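Local structure of adhesion and penetration protein autotransporter (3SYJ) at residues N277-I282 with T293-I298; Y341-K346 with Y364-F369; V386-T391 with I407-L412. The protein promotes adherence of Haemophilus influenzae to host cells and their invasion, mediates bacterial aggregation through self-association of its passenger domain, and is probably a serine protease. All coordinates share one frame; numbering follows the deposited sequence.

Contact 1: residues N277-I282 with T293-I298; sequences NGVYTI and TQKSGI
Tyr-280 and Gln-294 differ in first torsion, CG anti to the carbonyl carbon in Tyr-280 (chi1 -51°) and to the backbone N in Gln-294 (chi1 -159°), yet both side chains point the same way. The two are the non-hydrogen-bonded pair of an antiparallel beta hairpin, strands 279-285 and 289-294, near the start of the beta-helix of the Hap passenger domain. The side chains run alongside each other, and CE1 of Tyr-280 comes 3.4 Å from CG of Gln-294, obliquely to the ring. A long methylene chain with an amide end suits this place: its aliphatic part packs against CE1 and CD1 of the ring, while NE2 of Gln-294 and OH of Tyr-280 both hydrogen-bond to Thr-273 OG1.

In the next pair, Thr-281 and Thr-293, the backbone closes two hydrogen bonds, N of Thr-293 to O of Thr-281 (2.7 Å) and N of Thr-281 to O of Thr-293 (2.8 Å). Beyond Gln-294 the hairpin makes a further bond, from Lys-295 N to Val-279 O, almost straight at 172°. Val-279 also lies beside the lysine, its CB 3.8 Å from Lys-295 CB, a branched residue covered by the aliphatic part of a chain at the partly exposed face. On the threonine face, water 1 donates to Val-279 O and Thr-293 O and hydrogen-bonds Thr-281 OG1 at 2.6 Å.

Contact 2: residues Y341-K346 with Y364-F369; sequences YFMDQK and YFEGNF
Phe-342 and Phe-365 lie side by side and point the same way, as neighbours in parallel strands of successive coils of the beta-helix do. Their planes are 14° apart, but the rings are displaced past one another with little face shared, centroids 5.5 Å apart. Phe-369 completes the aromatic cluster: the edge of Phe-342 is turned toward its face in an offset edge-to-face pair, planes at 68°, and CZ of Phe-369 lies 3.6 Å from CB of Phe-342. Large flat apolar groups suit this buried face.

On the other face, partly exposed, the tyrosines cross at about a right angle. CG of Tyr-341 is anti to its backbone N (chi1 180°), and CD1 at the ring edge meets Tyr-364 CB at 3.4 Å. The same ring runs beside Glu-366, and Met-343 CG packs on Glu-366 CG at 3.5 Å; their methylenes make apolar contact at a face where a carboxylate is tolerated.

Between the faces run parallel-strand bonds, such as Glu-366 N to Phe-342 O (2.8 Å). At Gly-367, whose CA approaches Asp-344 O, a CB would press on the preceding carbonyl O. In an Asx turn, Asp-344 OD2 accepts from Lys-346 N at 2.8 Å.

Contact 3: residues V386-T391 with I407-L412; sequences VSENST and IGKGTL
Val-386 and Gly-410 form the tight side of this contact. The carbonyl O of Val-386 accepts from Gly-410 N at 2.7 Å, with the donor 45° above the carbonyl plane. CG1 of Val-386 is anti to its backbone N (chi1 -177°) and lies against the backbone of Thr-411, 3.5 Å from Thr-411 O. Gly-410 has to be glycine here, since a CB would run into both Val-386 CG1 and Ser-390 O. Gly-408 is equally restricted: a CB would strike Val-386 O. One step back, Val-386 N bonds to Ile-407 O at 3.2 Å.

Both segments span a turn between strands of the right-handed parallel beta-helix, in neighbouring coils, the first containing a type II beta turn from Ser-387 to Ser-390. Asn-389 takes its third position with a positive phi of 69°, which asparagine accepts more readily than most residues. After the turns the coils come back into register at Thr-391 and Thr-411, a parallel pair, with Thr-411 N to Ser-390 O at 2.9 Å and nearly straight. Ser-387 OG and Ser-390 OG face the preceding coil, bonding to Phe-365 O and Gly-367 N.

The solvent side is looser. Glu-388 and Lys-409 run side by side, the extended glutamate chain against the lysine methylenes, with CD of Glu-388 3.9 Å from CD of Lys-409. Their charged ends do not meet: OE1 of Glu-388 is 5.9 Å from NZ of Lys-409, so any attraction is probably long-range. The threonines also stand alongside, with OG1 of Thr-391 3.9 Å from CB of Thr-411, a partly exposed pair whose branched chains suit a strand. Water 5 donates to Ser-390 O and hydrogen-bonds Thr-411 OG1 at 3.0 Å.

The three contacts follow one another along the beta-helix. Contact 1 is a surface contact and the only antiparallel one; contacts 2 and 3 are partly buried and join successive coils in parallel. The loop leading into strand 279-285 is tied to contact 2 where Asp-344 probably bonds through its carboxylate to the backbone N of Asn-277 and Gly-278. Serine hydroxyls and Asn-368 OD1 join contacts 2 and 3, while contacts 1 and 3 stay about 11 Å apart at their nearest atoms. Aromatic packing dominates contact 2; contact 3, at the turns, relies on glycines and backbone bonds; contact 1 combines hairpin bonds with a tyrosine-glutamine pairing and a lysine chain at the surface.

Contact 1: residues N277-I282 with T293-I298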
loop_
_atom_site.group_PDB
_atom_site.type_symbol
_atom_site.label_atom_id
_atom_site.label_comp_id
_atom_site.label_asym_id
_atom_site.label_seq_id
_atom_site.Cartn_x
_atom_site.Cartn_y
_atom_site.Cartn_z
ATOM N N ASN A 277 50.529 -22.774 -39.112
ATOM C CA ASN A 277 50.997 -23.884 -38.278
ATOM C C ASN A 277 52.520 -24.061 -38.333
ATOM O O ASN A 277 53.029 -25.180 -38.381
ATOM C CB ASN A 277 50.292 -25.197 -38.650
ATOM C CG ASN A 277 48.800 -25.183 -38.316
ATOM O OD1 ASN A 277 48.367 -24.553 -37.347
ATOM N ND2 ASN A 277 48.008 -25.893 -39.117
ATOM N N GLY A 278 53.242 -22.948 -38.318
ATOM C CA GLY A 278 54.690 -22.986 -38.254
ATOM C C GLY A 278 55.205 -23.662 -36.996
ATOM O O GLY A 278 54.537 -23.682 -35.968
ATOM N N VAL A 279 56.403 -24.223 -37.077
ATOM C CA VAL A 279 57.000 -24.895 -35.931
ATOM C C VAL A 279 58.462 -24.481 -35.808
ATOM O O VAL A 279 59.282 -24.779 -36.679
ATOM C CB VAL A 279 56.874 -26.437 -36.031
ATOM C CG1 VAL A 279 57.590 -27.110 -34.866
ATOM C CG2 VAL A 279 55.407 -26.858 -36.067
ATOM N N TYR A 280 58.772 -23.777 -34.723
ATOM C CA TYR A 280 60.100 -23.216 -34.518
ATOM C C TYR A 280 60.735 -23.845 -33.290
ATOM O O TYR A 280 60.049 -24.118 -32.303
ATOM C CB TYR A 280 60.001 -21.692 -34.376
ATOM C CG TYR A 280 59.204 -21.076 -35.497
ATOM C CD1 TYR A 280 59.816 -20.697 -36.687
ATOM C CD2 TYR A 280 57.834 -20.910 -35.387
ATOM C CE1 TYR A 280 59.081 -20.158 -37.730
ATOM C CE2 TYR A 280 57.093 -20.374 -36.429
ATOM C CZ TYR A 280 57.720 -20.005 -37.595
ATOM O OH TYR A 280 56.970 -19.471 -38.619
ATOM N N THR A 281 62.036 -24.100 -33.358
ATOM C CA THR A 281 62.760 -24.653 -32.220
ATOM C C THR A 281 63.934 -23.743 -31.887
ATOM O O THR A 281 64.728 -23.389 -32.763
ATOM C CB THR A 281 63.273 -26.083 -32.489
ATOM O OG1 THR A 281 62.216 -26.884 -33.030
ATOM C CG2 THR A 281 63.771 -26.717 -31.200
ATOM N N ILE A 282 64.037 -23.361 -30.620
ATOM C CA ILE A 282 65.021 -22.374 -30.203
ATOM C C ILE A 282 65.994 -22.955 -29.193
ATOM O O ILE A 282 65.613 -23.717 -28.303
ATOM C CB ILE A 282 64.339 -21.113 -29.603
ATOM C CG1 ILE A 282 65.363 -20.003 -29.342
ATOM C CG2 ILE A 282 63.591 -21.451 -28.322
ATOM C CD1 ILE A 282 64.733 -18.643 -29.067
ATOM N N THR A 293 65.423 -23.066 -35.301
ATOM C CA THR A 293 65.188 -23.996 -36.394
ATOM C C THR A 293 63.730 -23.960 -36.841
ATOM O O THR A 293 62.817 -24.142 -36.040
ATOM C CB THR A 293 65.589 -25.430 -36.009
ATOM O OG1 THR A 293 67.007 -25.584 -36.166
ATOM C CG2 THR A 293 64.873 -26.433 -36.887
ATOM N N GLN A 294 63.480 -23.693 -38.102
ATOM C CA GLN A 294 62.157 -23.708 -38.703
ATOM C C GLN A 294 61.888 -25.009 -39.422
ATOM O O GLN A 294 62.575 -25.364 -40.336
ATOM C CB GLN A 294 62.067 -22.573 -39.705
ATOM C CG GLN A 294 60.700 -22.088 -40.075
ATOM C CD GLN A 294 60.768 -20.955 -41.053
ATOM O OE1 GLN A 294 61.770 -20.290 -41.127
ATOM N NE2 GLN A 294 59.712 -20.731 -41.806
ATOM N N LYS A 295 60.892 -25.710 -38.923
ATOM C CA LYS A 295 60.454 -26.974 -39.443
ATOM C C LYS A 295 60.569 -27.038 -40.912
ATOM O O LYS A 295 61.325 -27.810 -41.460
ATOM C CB LYS A 295 59.019 -27.247 -39.121
ATOM C CG LYS A 295 58.619 -28.650 -39.443
ATOM C CD LYS A 295 58.232 -29.357 -38.184
ATOM C CE LYS A 295 58.155 -30.798 -38.379
ATOM N NZ LYS A 295 57.085 -31.093 -39.294
ATOM N N SER A 296 59.799 -26.249 -41.598
ATOM C CA SER A 296 60.142 -26.227 -42.967
ATOM C C SER A 296 59.896 -24.898 -43.630
ATOM O O SER A 296 58.783 -24.373 -43.674
ATOM C CB SER A 296 59.609 -27.445 -43.722
ATOM O OG SER A 296 60.683 -28.167 -44.279
ATOM N N GLY A 297 61.016 -24.384 -44.101
ATOM C CA GLY A 297 61.168 -23.102 -44.735
ATOM C C GLY A 297 62.663 -23.071 -44.893
ATOM O O GLY A 297 63.352 -23.845 -44.276
ATOM N N ILE A 298 63.149 -22.187 -45.724
ATOM C CA ILE A 298 64.533 -22.206 -46.115
ATOM C C ILE A 298 65.036 -20.811 -46.039
ATOM O O ILE A 298 64.542 -19.949 -46.724
HETATM O O HOH W 1 61.509 -26.470 -35.533
HETATM O O HOH W 2 57.680 -24.035 -40.007
#

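Contact 2: residues Y341-K346 with Y364-F369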
loop_
_atom_site.group_PDB
_atom_site.type_symbol
_atom_site.label_atom_id
_atom_site.label_comp_id
_atom_site.label_asym_id
_atom_site.label_seq_id
_atom_site.Cartn_x
_atom_site.Cartn_y
_atom_site.Cartn_z
ATOM N N TYR A 341 60.375 -11.636 -33.442
ATOM C CA TYR A 341 58.989 -11.418 -33.842
ATOM C C TYR A 341 58.448 -12.666 -34.524
ATOM O O TYR A 341 58.960 -13.088 -35.561
ATOM C CB TYR A 341 58.866 -10.199 -34.769
ATOM C CG TYR A 341 57.451 -9.913 -35.237
ATOM C CD1 TYR A 341 56.537 -9.270 -34.409
ATOM C CD2 TYR A 341 57.030 -10.281 -36.512
ATOM C CE1 TYR A 341 55.238 -9.010 -34.835
ATOM C CE2 TYR A 341 55.738 -10.021 -36.948
ATOM C CZ TYR A 341 54.845 -9.390 -36.107
ATOM O OH TYR A 341 53.559 -9.132 -36.541
ATOM N N PHE A 342 57.419 -13.257 -33.924
ATOM C CA PHE A 342 56.814 -14.475 -34.433
ATOM C C PHE A 342 55.400 -14.175 -34.891
ATOM O O PHE A 342 54.583 -13.660 -34.124
ATOM C CB PHE A 342 56.725 -15.534 -33.338
ATOM C CG PHE A 342 58.051 -16.098 -32.900
ATOM C CD1 PHE A 342 58.569 -17.234 -33.499
ATOM C CD2 PHE A 342 58.749 -15.527 -31.845
ATOM C CE1 PHE A 342 59.778 -17.776 -33.077
ATOM C CE2 PHE A 342 59.964 -16.058 -31.419
ATOM C CZ PHE A 342 60.476 -17.184 -32.036
ATOM N N MET A 343 55.111 -14.518 -36.137
ATOM C CA MET A 343 53.769 -14.382 -36.672
ATOM C C MET A 343 53.267 -15.720 -37.224
ATOM O O MET A 343 54.036 -16.478 -37.806
ATOM C CB MET A 343 53.756 -13.325 -37.772
ATOM C CG MET A 343 52.368 -12.990 -38.292
ATOM S SD MET A 343 52.442 -12.162 -39.892
ATOM C CE MET A 343 54.037 -11.340 -39.783
ATOM N N ASP A 344 52.006 -16.032 -37.010
ATOM C CA ASP A 344 51.327 -17.178 -37.584
ATOM C C ASP A 344 49.836 -16.925 -37.711
ATOM O O ASP A 344 49.228 -16.400 -36.828
ATOM C CB ASP A 344 51.595 -18.437 -36.777
ATOM C CG ASP A 344 51.309 -19.718 -37.540
ATOM O OD1 ASP A 344 52.209 -20.353 -37.968
ATOM O OD2 ASP A 344 50.205 -20.142 -37.629
ATOM N N GLN A 345 49.275 -17.310 -38.842
ATOM C CA GLN A 345 47.872 -17.149 -39.150
ATOM C C GLN A 345 46.987 -18.294 -38.673
ATOM O O GLN A 345 45.825 -18.205 -38.701
ATOM C CB GLN A 345 47.692 -16.862 -40.631
ATOM C CG GLN A 345 48.211 -15.491 -41.032
ATOM C CD GLN A 345 48.283 -15.251 -42.526
ATOM O OE1 GLN A 345 47.821 -14.237 -43.006
ATOM N NE2 GLN A 345 48.851 -16.173 -43.258
ATOM N N LYS A 346 47.582 -19.364 -38.207
ATOM C CA LYS A 346 46.809 -20.442 -37.639
ATOM C C LYS A 346 46.967 -20.933 -36.218
ATOM O O LYS A 346 46.308 -20.462 -35.361
ATOM C CB LYS A 346 46.823 -21.667 -38.540
ATOM C CG LYS A 346 46.004 -21.512 -39.780
ATOM C CD LYS A 346 46.261 -22.587 -40.785
ATOM C CE LYS A 346 45.433 -22.509 -42.050
ATOM N NZ LYS A 346 44.517 -21.355 -42.254
ATOM N N TYR A 364 57.688 -10.709 -29.429
ATOM C CA TYR A 364 56.410 -10.261 -29.973
ATOM C C TYR A 364 55.695 -11.438 -30.612
ATOM O O TYR A 364 56.295 -12.191 -31.382
ATOM C CB TYR A 364 56.616 -9.160 -31.017
ATOM C CG TYR A 364 56.977 -7.813 -30.429
ATOM C CD1 TYR A 364 58.230 -7.586 -29.881
ATOM C CD2 TYR A 364 56.064 -6.771 -30.425
ATOM C CE1 TYR A 364 58.566 -6.353 -29.339
ATOM C CE2 TYR A 364 56.389 -5.537 -29.887
ATOM C CZ TYR A 364 57.641 -5.336 -29.344
ATOM O OH TYR A 364 57.966 -4.109 -28.812
ATOM N N PHE A 365 54.418 -11.610 -30.287
ATOM C CA PHE A 365 53.624 -12.660 -30.915
ATOM C C PHE A 365 52.434 -12.065 -31.658
ATOM O O PHE A 365 51.637 -11.322 -31.083
ATOM C CB PHE A 365 53.165 -13.701 -29.889
ATOM C CG PHE A 365 54.289 -14.537 -29.318
ATOM C CD1 PHE A 365 54.753 -15.659 -29.993
ATOM C CD2 PHE A 365 54.879 -14.199 -28.107
ATOM C CE1 PHE A 365 55.786 -16.434 -29.469
ATOM C CE2 PHE A 365 55.915 -14.969 -27.578
ATOM C CZ PHE A 365 56.366 -16.092 -28.263
ATOM N N GLU A 366 52.337 -12.375 -32.948
ATOM C CA GLU A 366 51.176 -11.995 -33.748
ATOM C C GLU A 366 50.469 -13.266 -34.231
ATOM O O GLU A 366 50.981 -13.975 -35.086
ATOM C CB GLU A 366 51.607 -11.123 -34.927
ATOM C CG GLU A 366 50.577 -10.988 -36.024
ATOM C CD GLU A 366 49.694 -9.769 -35.864
ATOM O OE1 GLU A 366 50.201 -8.642 -36.071
ATOM O OE2 GLU A 366 48.491 -9.938 -35.551
ATOM N N GLY A 367 49.300 -13.560 -33.668
ATOM C CA GLY A 367 48.626 -14.815 -33.946
ATOM C C GLY A 367 48.804 -15.782 -32.788
ATOM O O GLY A 367 49.577 -15.522 -31.863
ATOM N N ASN A 368 48.086 -16.898 -32.825
ATOM C CA ASN A 368 48.120 -17.849 -31.720
ATOM C C ASN A 368 49.378 -18.699 -31.739
ATOM O O ASN A 368 49.828 -19.120 -32.799
ATOM C CB ASN A 368 46.888 -18.747 -31.752
ATOM C CG ASN A 368 45.607 -17.957 -31.756
ATOM O OD1 ASN A 368 45.479 -16.971 -31.032
ATOM N ND2 ASN A 368 44.649 -18.376 -32.582
ATOM N N PHE A 369 49.945 -18.938 -30.561
ATOM C CA PHE A 369 51.137 -19.764 -30.426
ATOM C C PHE A 369 51.052 -20.701 -29.231
ATOM O O PHE A 369 50.440 -20.377 -28.212
ATOM C CB PHE A 369 52.397 -18.901 -30.311
ATOM C CG PHE A 369 52.949 -18.464 -31.634
ATOM C CD1 PHE A 369 52.389 -17.397 -32.314
ATOM C CD2 PHE A 369 54.020 -19.130 -32.205
ATOM C CE1 PHE A 369 52.895 -16.999 -33.543
ATOM C CE2 PHE A 369 54.526 -18.743 -33.437
ATOM C CZ PHE A 369 53.966 -17.674 -34.108
HETATM O O HOH W 3 46.917 -17.173 -35.511
HETATM O O HOH W 4 44.441 -21.371 -33.404
#

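Contact 3: residues V386-T391 with I407-L412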
loop_
_atom_site.group_PDB
_atom_site.type_symbol
_atom_site.label_atom_id
_atom_site.label_comp_id
_atom_site.label_asym_id
_atom_site.label_seq_id
_atom_site.Cartn_x
_atom_site.Cartn_y
_atom_site.Cartn_z
ATOM N N VAL A 386 51.853 -9.648 -26.802
ATOM C CA VAL A 386 50.883 -10.453 -27.520
ATOM C C VAL A 386 49.848 -9.554 -28.181
ATOM O O VAL A 386 49.203 -8.741 -27.510
ATOM C CB VAL A 386 50.165 -11.443 -26.576
ATOM C CG1 VAL A 386 49.201 -12.320 -27.355
ATOM C CG2 VAL A 386 51.176 -12.290 -25.801
ATOM N N SER A 387 49.696 -9.722 -29.495
ATOM C CA SER A 387 48.804 -8.900 -30.319
ATOM C C SER A 387 47.357 -9.011 -29.891
ATOM O O SER A 387 46.959 -9.989 -29.253
ATOM C CB SER A 387 48.862 -9.346 -31.783
ATOM O OG SER A 387 50.175 -9.286 -32.299
ATOM N N GLU A 388 46.563 -8.024 -30.294
ATOM C CA GLU A 388 45.126 -8.068 -30.082
ATOM C C GLU A 388 44.546 -9.325 -30.719
ATOM O O GLU A 388 44.914 -9.687 -31.835
ATOM C CB GLU A 388 44.453 -6.836 -30.686
ATOM C CG GLU A 388 43.020 -6.658 -30.222
ATOM C CD GLU A 388 42.389 -5.365 -30.706
ATOM O OE1 GLU A 388 43.034 -4.625 -31.483
ATOM O OE2 GLU A 388 41.235 -5.095 -30.308
ATOM N N ASN A 389 43.636 -9.982 -30.008
ATOM C CA ASN A 389 42.962 -11.170 -30.528
ATOM C C ASN A 389 43.862 -12.401 -30.663
ATOM O O ASN A 389 43.458 -13.405 -31.227
ATOM C CB ASN A 389 42.298 -10.859 -31.873
ATOM C CG ASN A 389 41.254 -9.768 -31.768
ATOM O OD1 ASN A 389 41.164 -8.902 -32.635
ATOM N ND2 ASN A 389 40.460 -9.801 -30.703
ATOM N N SER A 390 45.081 -12.323 -30.149
ATOM C CA SER A 390 45.995 -13.448 -30.217
ATOM C C SER A 390 46.097 -14.098 -28.856
ATOM O O SER A 390 46.013 -13.416 -27.837
ATOM C CB SER A 390 47.374 -12.990 -30.673
ATOM O OG SER A 390 47.312 -12.430 -31.970
ATOM N N THR A 391 46.256 -15.417 -28.832
ATOM C CA THR A 391 46.472 -16.121 -27.579
ATOM C C THR A 391 47.777 -16.897 -27.645
ATOM O O THR A 391 48.037 -17.631 -28.603
ATOM C CB THR A 391 45.305 -17.083 -27.223
ATOM O OG1 THR A 391 44.083 -16.345 -27.069
ATOM C CG2 THR A 391 45.599 -17.819 -25.926
ATOM N N ILE A 407 52.873 -7.260 -22.086
ATOM C CA ILE A 407 52.188 -6.141 -22.719
ATOM C C ILE A 407 51.444 -6.614 -23.960
ATOM O O ILE A 407 51.408 -7.805 -24.246
ATOM C CB ILE A 407 53.155 -4.990 -23.082
ATOM C CG1 ILE A 407 54.273 -5.479 -24.003
ATOM C CG2 ILE A 407 53.750 -4.376 -21.831
ATOM C CD1 ILE A 407 55.219 -4.368 -24.428
ATOM N N GLY A 408 50.853 -5.681 -24.695
ATOM C CA GLY A 408 50.015 -6.035 -25.823
ATOM C C GLY A 408 48.600 -6.355 -25.370
ATOM O O GLY A 408 48.371 -6.762 -24.224
ATOM N N LYS A 409 47.644 -6.160 -26.270
ATOM C CA LYS A 409 46.244 -6.387 -25.941
ATOM C C LYS A 409 45.874 -7.871 -25.907
ATOM O O LYS A 409 44.787 -8.221 -25.461
ATOM C CB LYS A 409 45.338 -5.666 -26.941
ATOM C CG LYS A 409 45.407 -4.148 -26.894
ATOM C CD LYS A 409 44.526 -3.559 -27.979
ATOM C CE LYS A 409 44.675 -2.052 -28.052
ATOM N NZ LYS A 409 44.293 -1.407 -26.760
ATOM N N GLY A 410 46.769 -8.733 -26.384
ATOM C CA GLY A 410 46.483 -10.159 -26.466
ATOM C C GLY A 410 46.583 -10.911 -25.151
ATOM O O GLY A 410 46.884 -10.326 -24.105
ATOM N N THR A 411 46.344 -12.221 -25.216
ATOM C CA THR A 411 46.307 -13.087 -24.036
ATOM C C THR A 411 47.557 -13.963 -23.860
ATOM O O THR A 411 48.096 -14.497 -24.824
ATOM C CB THR A 411 45.054 -13.986 -24.060
ATOM O OG1 THR A 411 43.881 -13.163 -24.029
ATOM C CG2 THR A 411 45.039 -14.932 -22.873
ATOM N N LEU A 412 48.010 -14.086 -22.618
ATOM C CA LEU A 412 49.105 -14.973 -22.260
ATOM C C LEU A 412 48.493 -16.023 -21.354
ATOM O O LEU A 412 48.151 -15.733 -20.214
ATOM C CB LEU A 412 50.164 -14.217 -21.459
ATOM C CG LEU A 412 51.658 -14.476 -21.660
ATOM C CD1 LEU A 412 52.354 -14.627 -20.309
ATOM C CD2 LEU A 412 51.922 -15.682 -22.523
HETATM O O HOH W 5 43.290 -12.693 -26.904
#